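Local structure of Polyphosphate:AMP phosphotransferase (3CZP) at residues V332-P337 with W348-H353; R352-R357 with E397-Y402; R365-R370 with N393-Q398; R387-I392 with D458-E463. The protein transfers phosphate from inorganic polyphosphate to AMP, making ADP with magnesium as cofactor, and converts GMP to GDP less efficiently. All coordinates share one frame; numbering follows the deposited sequence.

Contact 1: V332-P337 with W348-H353; sequences VPIAAP and WRFWRH
Val-332 lays CG1 over the middle of the His-353 imidazole, 3.8 Å from the ring centroid and 13° off the ring normal, a CH-pi contact to one face. Its other methyl, CG2, sits over the CG and ND1 side of the same ring, and the opposite face is covered by Arg-352 CG from the preceding residue, which holds the imidazole as the middle layer of a sandwich. Two residues on, Ile-334 turns to the helix through CD1, which lies 3.7 Å from Phe-350 CE1; CG1, beside the backbone N (chi1 -73°), approaches that same corner of the phenyl ring near its plane. The Phe-350 ring is thus met at one corner by isoleucine, while Arg-349 CG covers one of its faces and Tyr-346 packs with it edge-to-face. These residues lie at the exit of strand 330-333, an outermost strand of the five-stranded parallel sheet of the second PPK2 domain, whose 2-3-1-4-5 strand order belongs to a P-loop kinase-like fold; helix 348-351 lies on the crossover that leads to the neighbouring strand 360-364. Pro-337 closes the row in the loop. Its CB stands 3.5 Å above the guanidinium plane of Arg-349, over the centre, and CG lies 3.5 Å from Arg-349 NH1, a nonpolar ring over the face of a charged group. In the modelled conformer, one of two, Arg-349 bends at chi3 (88°) to bring that face beneath the proline, and its side chain also touches Glu-341 of helix 339-342.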
# COMPACT_ATOMS: atom_id res chain seq x y z
N VAL A 332 -12.95 -4.49 -7.85
CA VAL A 332 -11.57 -4.93 -8.11
C VAL A 332 -11.56 -5.96 -9.23
O VAL A 332 -11.93 -7.10 -9.00
CB VAL A 332 -10.95 -5.61 -6.90
CG1 VAL A 332 -9.45 -5.99 -7.18
CG2 VAL A 332 -11.15 -4.73 -5.68
N PRO A 333 -11.16 -5.58 -10.42
CA PRO A 333 -11.04 -6.54 -11.51
C PRO A 333 -9.71 -7.27 -11.40
O PRO A 333 -8.65 -6.67 -11.47
CB PRO A 333 -11.19 -5.66 -12.75
CG PRO A 333 -10.64 -4.32 -12.34
CD PRO A 333 -10.87 -4.21 -10.86
N ILE A 334 -9.74 -8.57 -11.13
CA ILE A 334 -8.49 -9.25 -10.75
C ILE A 334 -7.90 -9.71 -12.06
O ILE A 334 -8.60 -10.32 -12.82
CB ILE A 334 -8.76 -10.44 -9.81
CG1 ILE A 334 -9.15 -9.90 -8.40
CG2 ILE A 334 -7.61 -11.40 -9.78
CD1 ILE A 334 -8.08 -9.10 -7.69
N ALA A 335 -6.63 -9.35 -12.30
CA ALA A 335 -5.83 -9.81 -13.43
C ALA A 335 -4.52 -10.50 -12.93
O ALA A 335 -4.38 -10.81 -11.74
CB ALA A 335 -5.44 -8.60 -14.33
N ALA A 336 -3.57 -10.65 -13.85
CA ALA A 336 -2.23 -11.19 -13.60
C ALA A 336 -1.63 -10.38 -12.45
O ALA A 336 -1.83 -9.16 -12.38
CB ALA A 336 -1.38 -11.09 -14.93
N PRO A 337 -0.95 -11.04 -11.49
CA PRO A 337 -0.36 -10.21 -10.45
C PRO A 337 0.73 -9.21 -10.90
O PRO A 337 1.51 -9.48 -11.80
CB PRO A 337 0.23 -11.23 -9.50
CG PRO A 337 0.47 -12.43 -10.38
CD PRO A 337 -0.71 -12.46 -11.24
N TRP A 348 -1.95 -12.33 -0.26
CA TRP A 348 -1.60 -10.93 -0.00
C TRP A 348 -2.32 -9.94 -0.94
O TRP A 348 -2.82 -8.89 -0.49
CB TRP A 348 -0.06 -10.78 -0.08
CG TRP A 348 0.47 -9.44 0.30
CD1 TRP A 348 0.94 -9.03 1.52
CD2 TRP A 348 0.70 -8.35 -0.59
NE1 TRP A 348 1.37 -7.73 1.47
CE2 TRP A 348 1.26 -7.29 0.17
CE3 TRP A 348 0.49 -8.16 -1.96
CZ2 TRP A 348 1.60 -6.06 -0.40
CZ3 TRP A 348 0.87 -6.94 -2.53
CH2 TRP A 348 1.41 -5.91 -1.74
N ARG A 349 -2.35 -10.28 -2.22
CA ARG A 349 -2.99 -9.45 -3.23
C ARG A 349 -4.48 -9.28 -2.95
O ARG A 349 -5.05 -8.24 -3.30
CB ARG A 349 -2.77 -10.04 -4.62
CG ARG A 349 -3.20 -11.49 -4.75
CD ARG A 349 -2.80 -12.06 -6.10
NE ARG A 349 -1.45 -12.64 -6.07
CZ ARG A 349 -0.97 -13.47 -6.99
NH1 ARG A 349 -1.73 -13.83 -8.02
NH2 ARG A 349 0.26 -13.94 -6.88
N PHE A 350 -5.10 -10.28 -2.34
CA PHE A 350 -6.53 -10.18 -2.05
C PHE A 350 -6.81 -9.51 -0.74
O PHE A 350 -7.72 -8.70 -0.67
CB PHE A 350 -7.16 -11.58 -2.12
CG PHE A 350 -6.91 -12.18 -3.44
CD1 PHE A 350 -7.57 -11.69 -4.53
CD2 PHE A 350 -5.94 -13.18 -3.61
CE1 PHE A 350 -7.32 -12.20 -5.81
CE2 PHE A 350 -5.69 -13.70 -4.90
CZ PHE A 350 -6.33 -13.17 -5.97
N TRP A 351 -6.04 -9.83 0.29
CA TRP A 351 -6.18 -9.18 1.59
C TRP A 351 -6.13 -7.64 1.50
O TRP A 351 -6.72 -6.91 2.34
CB TRP A 351 -5.12 -9.72 2.58
CG TRP A 351 -5.56 -10.90 3.39
CD1 TRP A 351 -5.20 -12.20 3.18
CD2 TRP A 351 -6.48 -10.90 4.47
NE1 TRP A 351 -5.82 -13.01 4.10
CE2 TRP A 351 -6.59 -12.23 4.93
CE3 TRP A 351 -7.23 -9.91 5.13
CZ2 TRP A 351 -7.42 -12.60 6.00
CZ3 TRP A 351 -8.05 -10.28 6.18
CH2 TRP A 351 -8.13 -11.60 6.61
N ARG A 352 -5.30 -7.15 0.59
CA ARG A 352 -5.02 -5.73 0.43
C ARG A 352 -6.27 -5.03 -0.05
O ARG A 352 -6.40 -3.84 0.11
CB ARG A 352 -3.83 -5.47 -0.53
CG ARG A 352 -4.22 -5.62 -1.96
CD ARG A 352 -3.07 -5.58 -2.97
NE ARG A 352 -2.35 -4.30 -3.03
CZ ARG A 352 -1.46 -4.01 -3.99
NH1 ARG A 352 -1.20 -4.88 -4.96
NH2 ARG A 352 -0.79 -2.87 -3.98
N HIS A 353 -7.19 -5.78 -0.63
CA HIS A 353 -8.45 -5.24 -1.07
C HIS A 353 -9.65 -5.50 -0.19
O HIS A 353 -10.76 -5.17 -0.59
CB HIS A 353 -8.79 -5.81 -2.45
CG HIS A 353 -7.91 -5.28 -3.51
ND1 HIS A 353 -7.86 -3.94 -3.82
CD2 HIS A 353 -6.99 -5.89 -4.30
CE1 HIS A 353 -6.96 -3.75 -4.76
NE2 HIS A 353 -6.44 -4.93 -5.09

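Contact 2: R352-R357 with E397-Y402; sequences RHIPAR and EQLSEY
Ile-354 and Leu-399 reach toward each other tip to tip, joining the loop between helix 348-351 and strand 360-364 to the last turns of helix 382-402. The loop belongs to a strand-helix-strand crossover of the parallel P-loop kinase-like sheet in the second PPK2 domain. Ile-354 carries its longer branch beside the backbone N (chi1 -74°), and CD1 ends against both leucine methyls, 3.6 Å from Leu-399 CD2 and 3.7 Å from Leu-399 CD1. Both residues also rest on Ile-404 of strand 404-412, making a small apolar cluster under the helix. Farther along, Arg-357 bends at chi2 (-107°), and its end swings back over one face of the Tyr-402 ring. This is an off-centre cation-pi contact: Arg-357 CZ lies 4.6 Å from the Tyr-402 ring centroid, toward the hydroxyl end, with guanidinium and ring planes 40° apart. The tyrosine extends to meet it with CG anti to the backbone N, and its hydroxyl is hydrogen-bonded to the backbone oxygen of Leu-85, in the N-terminal half of the chain. The closest approach to the ring is made by the inner nitrogen, Arg-357 NE, 3.6 Å from Tyr-402 CE2.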
# COMPACT_ATOMS: atom_id res chain seq x y z
N ARG A 352 -5.30 -7.15 0.59
CA ARG A 352 -5.02 -5.73 0.43
C ARG A 352 -6.27 -5.03 -0.05
O ARG A 352 -6.40 -3.84 0.11
CB ARG A 352 -3.83 -5.47 -0.53
CG ARG A 352 -4.22 -5.62 -1.96
CD ARG A 352 -3.07 -5.58 -2.97
NE ARG A 352 -2.35 -4.30 -3.03
CZ ARG A 352 -1.46 -4.01 -3.99
NH1 ARG A 352 -1.20 -4.88 -4.96
NH2 ARG A 352 -0.79 -2.87 -3.98
N HIS A 353 -7.19 -5.78 -0.63
CA HIS A 353 -8.45 -5.24 -1.07
C HIS A 353 -9.65 -5.50 -0.19
O HIS A 353 -10.76 -5.17 -0.59
CB HIS A 353 -8.79 -5.81 -2.45
CG HIS A 353 -7.91 -5.28 -3.51
ND1 HIS A 353 -7.86 -3.94 -3.82
CD2 HIS A 353 -6.99 -5.89 -4.30
CE1 HIS A 353 -6.96 -3.75 -4.76
NE2 HIS A 353 -6.44 -4.93 -5.09
N ILE A 354 -9.46 -6.07 1.00
CA ILE A 354 -10.61 -6.42 1.84
C ILE A 354 -11.25 -5.17 2.39
O ILE A 354 -10.55 -4.27 2.81
CB ILE A 354 -10.17 -7.36 2.96
CG1 ILE A 354 -9.92 -8.76 2.36
CG2 ILE A 354 -11.13 -7.33 4.16
CD1 ILE A 354 -11.16 -9.45 1.88
N PRO A 355 -12.59 -5.11 2.40
CA PRO A 355 -13.22 -3.86 2.85
C PRO A 355 -13.14 -3.57 4.34
O PRO A 355 -13.14 -4.48 5.17
CB PRO A 355 -14.67 -4.01 2.35
CG PRO A 355 -14.89 -5.48 2.29
CD PRO A 355 -13.58 -6.09 1.92
N ALA A 356 -13.01 -2.30 4.69
CA ALA A 356 -13.28 -1.86 6.04
C ALA A 356 -14.78 -2.05 6.37
O ALA A 356 -15.61 -2.24 5.49
CB ALA A 356 -12.91 -0.44 6.20
N ARG A 357 -15.13 -1.92 7.64
CA ARG A 357 -16.53 -1.96 8.04
C ARG A 357 -17.34 -0.93 7.26
O ARG A 357 -16.91 0.19 7.02
CB ARG A 357 -16.68 -1.66 9.52
CG ARG A 357 -16.22 -2.80 10.41
CD ARG A 357 -17.41 -3.51 11.02
NE ARG A 357 -16.95 -4.58 11.90
CZ ARG A 357 -17.05 -4.60 13.22
NH1 ARG A 357 -17.63 -3.60 13.91
NH2 ARG A 357 -16.56 -5.66 13.87
N GLU A 397 -13.26 -17.77 6.32
CA GLU A 397 -13.66 -17.88 7.72
C GLU A 397 -13.18 -16.72 8.56
O GLU A 397 -13.92 -16.26 9.42
CB GLU A 397 -13.16 -19.18 8.30
CG GLU A 397 -13.37 -19.34 9.76
CD GLU A 397 -12.78 -20.66 10.28
OE1 GLU A 397 -11.52 -20.79 10.30
OE2 GLU A 397 -13.60 -21.53 10.65
N GLN A 398 -11.93 -16.28 8.34
CA GLN A 398 -11.40 -15.07 8.98
C GLN A 398 -12.32 -13.87 8.67
O GLN A 398 -12.61 -13.06 9.53
CB GLN A 398 -9.94 -14.75 8.54
CG GLN A 398 -8.76 -15.71 8.96
CD GLN A 398 -8.55 -15.74 10.48
OE1 GLN A 398 -8.76 -16.79 11.11
NE2 GLN A 398 -8.14 -14.59 11.08
N LEU A 399 -12.73 -13.73 7.42
CA LEU A 399 -13.58 -12.62 7.00
C LEU A 399 -14.96 -12.74 7.71
O LEU A 399 -15.45 -11.79 8.32
CB LEU A 399 -13.74 -12.61 5.46
CG LEU A 399 -12.51 -12.47 4.55
CD1 LEU A 399 -12.98 -12.44 3.06
CD2 LEU A 399 -11.59 -11.21 4.98
N SER A 400 -15.60 -13.90 7.63
CA SER A 400 -16.90 -14.16 8.28
C SER A 400 -16.88 -13.83 9.77
O SER A 400 -17.80 -13.20 10.30
CB SER A 400 -17.27 -15.63 8.10
OG SER A 400 -18.58 -15.91 8.57
N GLU A 401 -15.83 -14.28 10.44
CA GLU A 401 -15.68 -14.12 11.87
C GLU A 401 -15.64 -12.66 12.29
O GLU A 401 -16.08 -12.30 13.38
CB GLU A 401 -14.44 -14.87 12.35
CG GLU A 401 -14.73 -16.37 12.46
CD GLU A 401 -13.66 -17.23 13.16
OE1 GLU A 401 -12.52 -16.77 13.45
OE2 GLU A 401 -14.02 -18.41 13.39
N TYR A 402 -15.12 -11.81 11.43
CA TYR A 402 -15.08 -10.38 11.69
C TYR A 402 -16.42 -9.71 11.34
O TYR A 402 -16.65 -8.59 11.69
CB TYR A 402 -13.87 -9.75 10.93
CG TYR A 402 -13.64 -8.32 11.32
CD1 TYR A 402 -13.10 -7.99 12.54
CD2 TYR A 402 -14.02 -7.30 10.48
CE1 TYR A 402 -12.92 -6.70 12.87
CE2 TYR A 402 -13.87 -6.01 10.84
CZ TYR A 402 -13.30 -5.71 12.02
OH TYR A 402 -13.15 -4.36 12.39

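Contact 3: R365-R370 with N393-Q398; sequences RSWYGR and NDFEEQ
Glu-396 OE2 takes two hydrogen bonds from consecutive aromatic residues, Trp-367 and Tyr-368, and this grip is the tight part of a fully buried contact. Trp-367 NE1 gives a nearly straight one, 3.0 Å long at 168°, with the oxygen in the indole plane and accepting through its anti lone pair. Tyr-368 OH approaches OE2 at 2.6 Å on the syn side, 27° out of the carboxylate plane. The second carboxylate oxygen, OE1, pairs with Lys-408, which also bonds the tyrosine hydroxyl; this network probably stabilises the negative charge. The apolar half lies alongside: Phe-395 sets its edge on the indole face, planes at 79°, with CE2 3.5 Å from Trp-367 CD2 and over the centre of the ring system. Trp-367 attains this position with CG between the backbone N and carbonyl carbon, while Ser-366 CB covers its other face. The outer side of helix 382-402 is looser: Asp-394 and Glu-397, partly exposed, take no part in the contact, and Asp-394 makes a salt bridge to Arg-137. In the loop, Ser-366 OG accepts from Tyr-368 N at 3.1 Å, an ST turn that probably helps to set the two aromatics in place. The turn follows strand 360-364 at the C-terminal end of the parallel sheet, the edge where enzymes with P-loop kinase-like folds usually gather their active-site loops.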
# COMPACT_ATOMS: atom_id res chain seq x y z
N ARG A 365 -13.48 -11.75 -10.82
CA ARG A 365 -12.44 -12.75 -10.63
C ARG A 365 -11.77 -12.51 -9.28
O ARG A 365 -11.96 -11.47 -8.69
CB ARG A 365 -11.44 -12.78 -11.77
CG ARG A 365 -12.12 -12.88 -13.10
CD ARG A 365 -11.13 -12.80 -14.20
NE ARG A 365 -10.46 -14.08 -14.38
CZ ARG A 365 -9.86 -14.45 -15.51
NH1 ARG A 365 -9.84 -13.64 -16.57
NH2 ARG A 365 -9.27 -15.66 -15.58
N SER A 366 -11.11 -13.51 -8.75
CA SER A 366 -10.84 -13.50 -7.34
C SER A 366 -9.72 -14.45 -7.03
O SER A 366 -9.02 -14.90 -7.93
CB SER A 366 -12.12 -13.94 -6.57
OG SER A 366 -12.26 -15.37 -6.64
N TRP A 367 -9.58 -14.79 -5.74
CA TRP A 367 -8.60 -15.77 -5.29
C TRP A 367 -8.85 -17.19 -5.78
O TRP A 367 -7.99 -18.03 -5.65
CB TRP A 367 -8.54 -15.80 -3.76
CG TRP A 367 -9.87 -15.74 -3.06
CD1 TRP A 367 -10.61 -16.81 -2.60
CD2 TRP A 367 -10.61 -14.55 -2.69
NE1 TRP A 367 -11.76 -16.36 -1.98
CE2 TRP A 367 -11.79 -14.99 -2.03
CE3 TRP A 367 -10.42 -13.19 -2.91
CZ2 TRP A 367 -12.73 -14.13 -1.56
CZ3 TRP A 367 -11.36 -12.30 -2.42
CH2 TRP A 367 -12.51 -12.77 -1.75
N TYR A 368 -10.04 -17.46 -6.28
CA TYR A 368 -10.37 -18.72 -6.94
C TYR A 368 -9.62 -19.01 -8.23
O TYR A 368 -9.57 -20.17 -8.69
CB TYR A 368 -11.89 -18.87 -7.08
CG TYR A 368 -12.54 -19.10 -5.74
CD1 TYR A 368 -12.50 -20.35 -5.15
CD2 TYR A 368 -13.12 -18.05 -5.02
CE1 TYR A 368 -13.06 -20.59 -3.90
CE2 TYR A 368 -13.69 -18.29 -3.74
CZ TYR A 368 -13.66 -19.57 -3.20
OH TYR A 368 -14.19 -19.86 -1.96
N GLY A 369 -8.99 -17.97 -8.79
CA GLY A 369 -8.14 -18.14 -9.96
C GLY A 369 -7.11 -19.25 -9.82
O GLY A 369 -6.86 -19.98 -10.75
N ARG A 370 -6.54 -19.38 -8.62
CA ARG A 370 -5.57 -20.43 -8.32
C ARG A 370 -6.08 -21.84 -8.63
O ARG A 370 -5.33 -22.68 -9.20
CB ARG A 370 -5.06 -20.36 -6.87
CG ARG A 370 -4.11 -21.51 -6.58
CD ARG A 370 -3.01 -21.20 -5.62
NE ARG A 370 -1.97 -20.38 -6.26
CZ ARG A 370 -0.87 -20.00 -5.62
NH1 ARG A 370 -0.67 -20.35 -4.35
NH2 ARG A 370 0.01 -19.24 -6.24
N ASN A 393 -10.72 -21.39 2.40
CA ASN A 393 -11.71 -21.57 3.43
C ASN A 393 -11.31 -20.91 4.71
O ASN A 393 -12.16 -20.25 5.38
CB ASN A 393 -12.00 -23.07 3.64
CG ASN A 393 -12.81 -23.68 2.53
OD1 ASN A 393 -13.55 -22.99 1.80
ND2 ASN A 393 -12.70 -25.00 2.40
N ASP A 394 -10.01 -21.02 5.04
CA ASP A 394 -9.51 -20.37 6.27
C ASP A 394 -9.62 -18.83 6.12
O ASP A 394 -10.07 -18.15 7.01
CB ASP A 394 -8.07 -20.74 6.65
CG ASP A 394 -7.86 -22.26 6.97
OD1 ASP A 394 -8.83 -23.03 7.31
OD2 ASP A 394 -6.67 -22.68 6.89
N PHE A 395 -9.22 -18.33 4.96
CA PHE A 395 -9.39 -16.91 4.59
C PHE A 395 -10.81 -16.41 4.73
O PHE A 395 -11.09 -15.43 5.41
CB PHE A 395 -8.91 -16.77 3.13
CG PHE A 395 -9.03 -15.39 2.51
CD1 PHE A 395 -8.73 -14.25 3.23
CD2 PHE A 395 -9.45 -15.26 1.21
CE1 PHE A 395 -8.81 -12.96 2.62
CE2 PHE A 395 -9.55 -13.96 0.62
CZ PHE A 395 -9.21 -12.83 1.32
N GLU A 396 -11.74 -17.13 4.13
CA GLU A 396 -13.15 -16.77 4.14
C GLU A 396 -13.75 -16.83 5.52
O GLU A 396 -14.64 -16.05 5.84
CB GLU A 396 -13.95 -17.61 3.14
CG GLU A 396 -13.60 -17.18 1.72
CD GLU A 396 -14.28 -18.00 0.64
OE1 GLU A 396 -15.11 -18.88 0.96
OE2 GLU A 396 -13.94 -17.74 -0.53
N GLU A 397 -13.26 -17.77 6.32
CA GLU A 397 -13.66 -17.88 7.72
C GLU A 397 -13.18 -16.72 8.56
O GLU A 397 -13.92 -16.26 9.42
CB GLU A 397 -13.16 -19.18 8.30
CG GLU A 397 -13.37 -19.34 9.76
CD GLU A 397 -12.78 -20.66 10.28
OE1 GLU A 397 -11.52 -20.79 10.30
OE2 GLU A 397 -13.60 -21.53 10.65
N GLN A 398 -11.93 -16.28 8.34
CA GLN A 398 -11.40 -15.07 8.98
C GLN A 398 -12.32 -13.87 8.67
O GLN A 398 -12.61 -13.06 9.53
CB GLN A 398 -9.94 -14.75 8.54
CG GLN A 398 -8.76 -15.71 8.96
CD GLN A 398 -8.55 -15.74 10.48
OE1 GLN A 398 -8.76 -16.79 11.11
NE2 GLN A 398 -8.14 -14.59 11.08

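Contact 4: R387-I392 with D458-E463; sequences RAYGEI and DRTSTE
This is a buried helix-to-helix contact in which Tyr-389, on helix 382-402, packs against Arg-459 and Thr-460 at the C-terminal end of helix 446-460. The backbones come close here, with 6.2 Å between Tyr-389 CA and Thr-460 CA. The tyrosine ring is met in two directions. Over one face lies the aliphatic part of Arg-459: CG stands 4.3 Å above the ring centre, and CB is 3.9 Å from Tyr-389 CD1. Bends at chi2 (-112°) and chi3 (-131°) keep the arginine chain, in the modelled one of its two conformers, draped across the ring toward NE; the guanidinium itself is tilted 70° to the ring, and CZ lies 5.2 Å from the centroid, at most a weak attraction. At the ring edge, near its plane, Thr-460 CG2 lies 3.9 Å from Tyr-389 CD1 and 3.7 Å from the backbone oxygen Tyr-389 O. One turn on, Ile-392 CG2 approaches the same threonine methyl more loosely, at 4.3 Å. The threonine can offer its methyl to this helix because its hydroxyl points elsewhere, hydrogen-bonded to the backbone oxygen of Met-456 and to the indole NE1 of Trp-467. Away from the interface, Arg-387 and Glu-391 form a salt bridge one turn apart, NH1 to OE2 3.0 Å, in the guanidinium plane; Arg-387 also pairs with Glu-145 of the N-terminal half. Close packing of neighbouring helices, each leading into a strand of the central parallel sheet, is characteristic of the three-layer alpha-beta-alpha sandwich of P-loop kinase-like domains.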
# COMPACT_ATOMS: atom_id res chain seq x y z
N ARG A 387 -3.59 -27.38 -1.96
CA ARG A 387 -3.60 -26.73 -0.64
C ARG A 387 -4.40 -25.45 -0.63
O ARG A 387 -4.78 -24.98 0.44
CB ARG A 387 -2.17 -26.51 -0.13
CG ARG A 387 -1.29 -25.56 -0.94
CD ARG A 387 0.11 -25.43 -0.36
NE ARG A 387 0.92 -24.65 -1.29
CZ ARG A 387 1.04 -23.32 -1.31
NH1 ARG A 387 0.40 -22.56 -0.45
NH2 ARG A 387 1.80 -22.75 -2.23
N ALA A 388 -4.69 -24.88 -1.80
CA ALA A 388 -5.45 -23.61 -1.91
C ALA A 388 -6.90 -23.64 -1.38
O ALA A 388 -7.38 -22.64 -0.85
CB ALA A 388 -5.44 -23.08 -3.34
N TYR A 389 -7.57 -24.78 -1.54
CA TYR A 389 -8.94 -24.92 -1.08
C TYR A 389 -9.06 -24.65 0.41
O TYR A 389 -9.89 -23.85 0.85
CB TYR A 389 -9.47 -26.32 -1.40
CG TYR A 389 -9.43 -26.67 -2.87
CD1 TYR A 389 -10.28 -26.05 -3.78
CD2 TYR A 389 -8.54 -27.62 -3.36
CE1 TYR A 389 -10.25 -26.37 -5.12
CE2 TYR A 389 -8.50 -27.94 -4.70
CZ TYR A 389 -9.36 -27.31 -5.58
OH TYR A 389 -9.32 -27.63 -6.92
N GLY A 390 -8.21 -25.31 1.19
CA GLY A 390 -8.20 -25.14 2.66
C GLY A 390 -7.79 -23.76 3.09
O GLY A 390 -8.36 -23.17 3.99
N GLU A 391 -6.73 -23.28 2.46
CA GLU A 391 -6.32 -21.86 2.56
C GLU A 391 -7.46 -20.85 2.28
O GLU A 391 -7.64 -19.88 3.01
CB GLU A 391 -5.14 -21.63 1.61
CG GLU A 391 -3.90 -22.27 2.12
CD GLU A 391 -2.72 -22.25 1.19
OE1 GLU A 391 -2.84 -21.84 0.02
OE2 GLU A 391 -1.65 -22.63 1.71
N ILE A 392 -8.21 -21.09 1.21
CA ILE A 392 -9.30 -20.20 0.84
C ILE A 392 -10.38 -20.19 1.92
O ILE A 392 -10.90 -19.14 2.30
CB ILE A 392 -9.93 -20.60 -0.51
CG1 ILE A 392 -9.01 -20.19 -1.66
CG2 ILE A 392 -11.31 -19.97 -0.66
CD1 ILE A 392 -9.40 -20.80 -2.99
N ASP A 458 -17.42 -28.36 -4.43
CA ASP A 458 -17.30 -29.38 -3.41
C ASP A 458 -16.42 -29.01 -2.21
O ASP A 458 -16.78 -29.26 -1.06
CB ASP A 458 -16.73 -30.65 -4.02
CG ASP A 458 -16.55 -31.74 -2.99
OD1 ASP A 458 -17.59 -32.21 -2.46
OD2 ASP A 458 -15.39 -32.12 -2.73
N ARG A 459 -15.24 -28.43 -2.47
CA ARG A 459 -14.25 -28.26 -1.41
C ARG A 459 -14.39 -26.90 -0.68
O ARG A 459 -13.88 -26.74 0.43
CB ARG A 459 -12.84 -28.42 -1.99
CG ARG A 459 -12.66 -29.57 -2.99
CD ARG A 459 -11.80 -30.72 -2.52
NE ARG A 459 -10.80 -31.05 -3.55
CZ ARG A 459 -10.95 -31.91 -4.54
NH1 ARG A 459 -12.07 -32.63 -4.68
NH2 ARG A 459 -9.96 -32.07 -5.41
N THR A 460 -15.04 -25.92 -1.30
CA THR A 460 -15.10 -24.54 -0.72
C THR A 460 -16.52 -23.98 -0.64
O THR A 460 -16.71 -22.83 -0.30
CB THR A 460 -14.19 -23.49 -1.50
OG1 THR A 460 -14.66 -23.36 -2.86
CG2 THR A 460 -12.69 -23.91 -1.55
N SER A 461 -17.53 -24.76 -0.96
CA SER A 461 -18.91 -24.30 -0.68
C SER A 461 -19.26 -24.70 0.73
O SER A 461 -19.66 -25.83 0.95
CB SER A 461 -19.91 -24.86 -1.64
OG SER A 461 -21.13 -24.16 -1.45
N THR A 462 -19.03 -23.80 1.68
CA THR A 462 -19.07 -24.12 3.09
C THR A 462 -20.35 -23.52 3.67
O THR A 462 -20.97 -22.73 3.01
CB THR A 462 -17.84 -23.54 3.84
OG1 THR A 462 -17.76 -22.12 3.66
CG2 THR A 462 -16.55 -24.16 3.36
N GLU A 463 -20.69 -23.90 4.90
CA GLU A 463 -21.78 -23.26 5.64
C GLU A 463 -21.56 -21.75 5.82
O GLU A 463 -22.50 -20.97 5.70
CB GLU A 463 -21.92 -23.95 7.00
CG GLU A 463 -22.89 -23.30 8.02
CD GLU A 463 -24.24 -24.01 8.12
OE1 GLU A 463 -24.78 -24.49 7.09
OE2 GLU A 463 -24.78 -24.05 9.25

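In the fold
All four contacts lie in the second PPK2 domain. From the N terminus, contact 1 closes the shortest loop, a return from the end of strand 330-333 to helix 348-351. Contact 2 starts on its last residues, Arg-352 and His-353, and runs to the end of helix 382-402. Contact 3 lies within that span, joining the turn after strand 360-364 to the middle of the same helix. Contact 4 crosses both, carrying the helix's earlier turns to helix 446-460. Helix 382-402 is therefore shared by contacts 2, 3 and 4, while contact 1 reaches it through Trp-351, which packs on Phe-395 and Leu-399. Asn-393 ND2 probably bonds Arg-459 O, linking contacts 3 and 4.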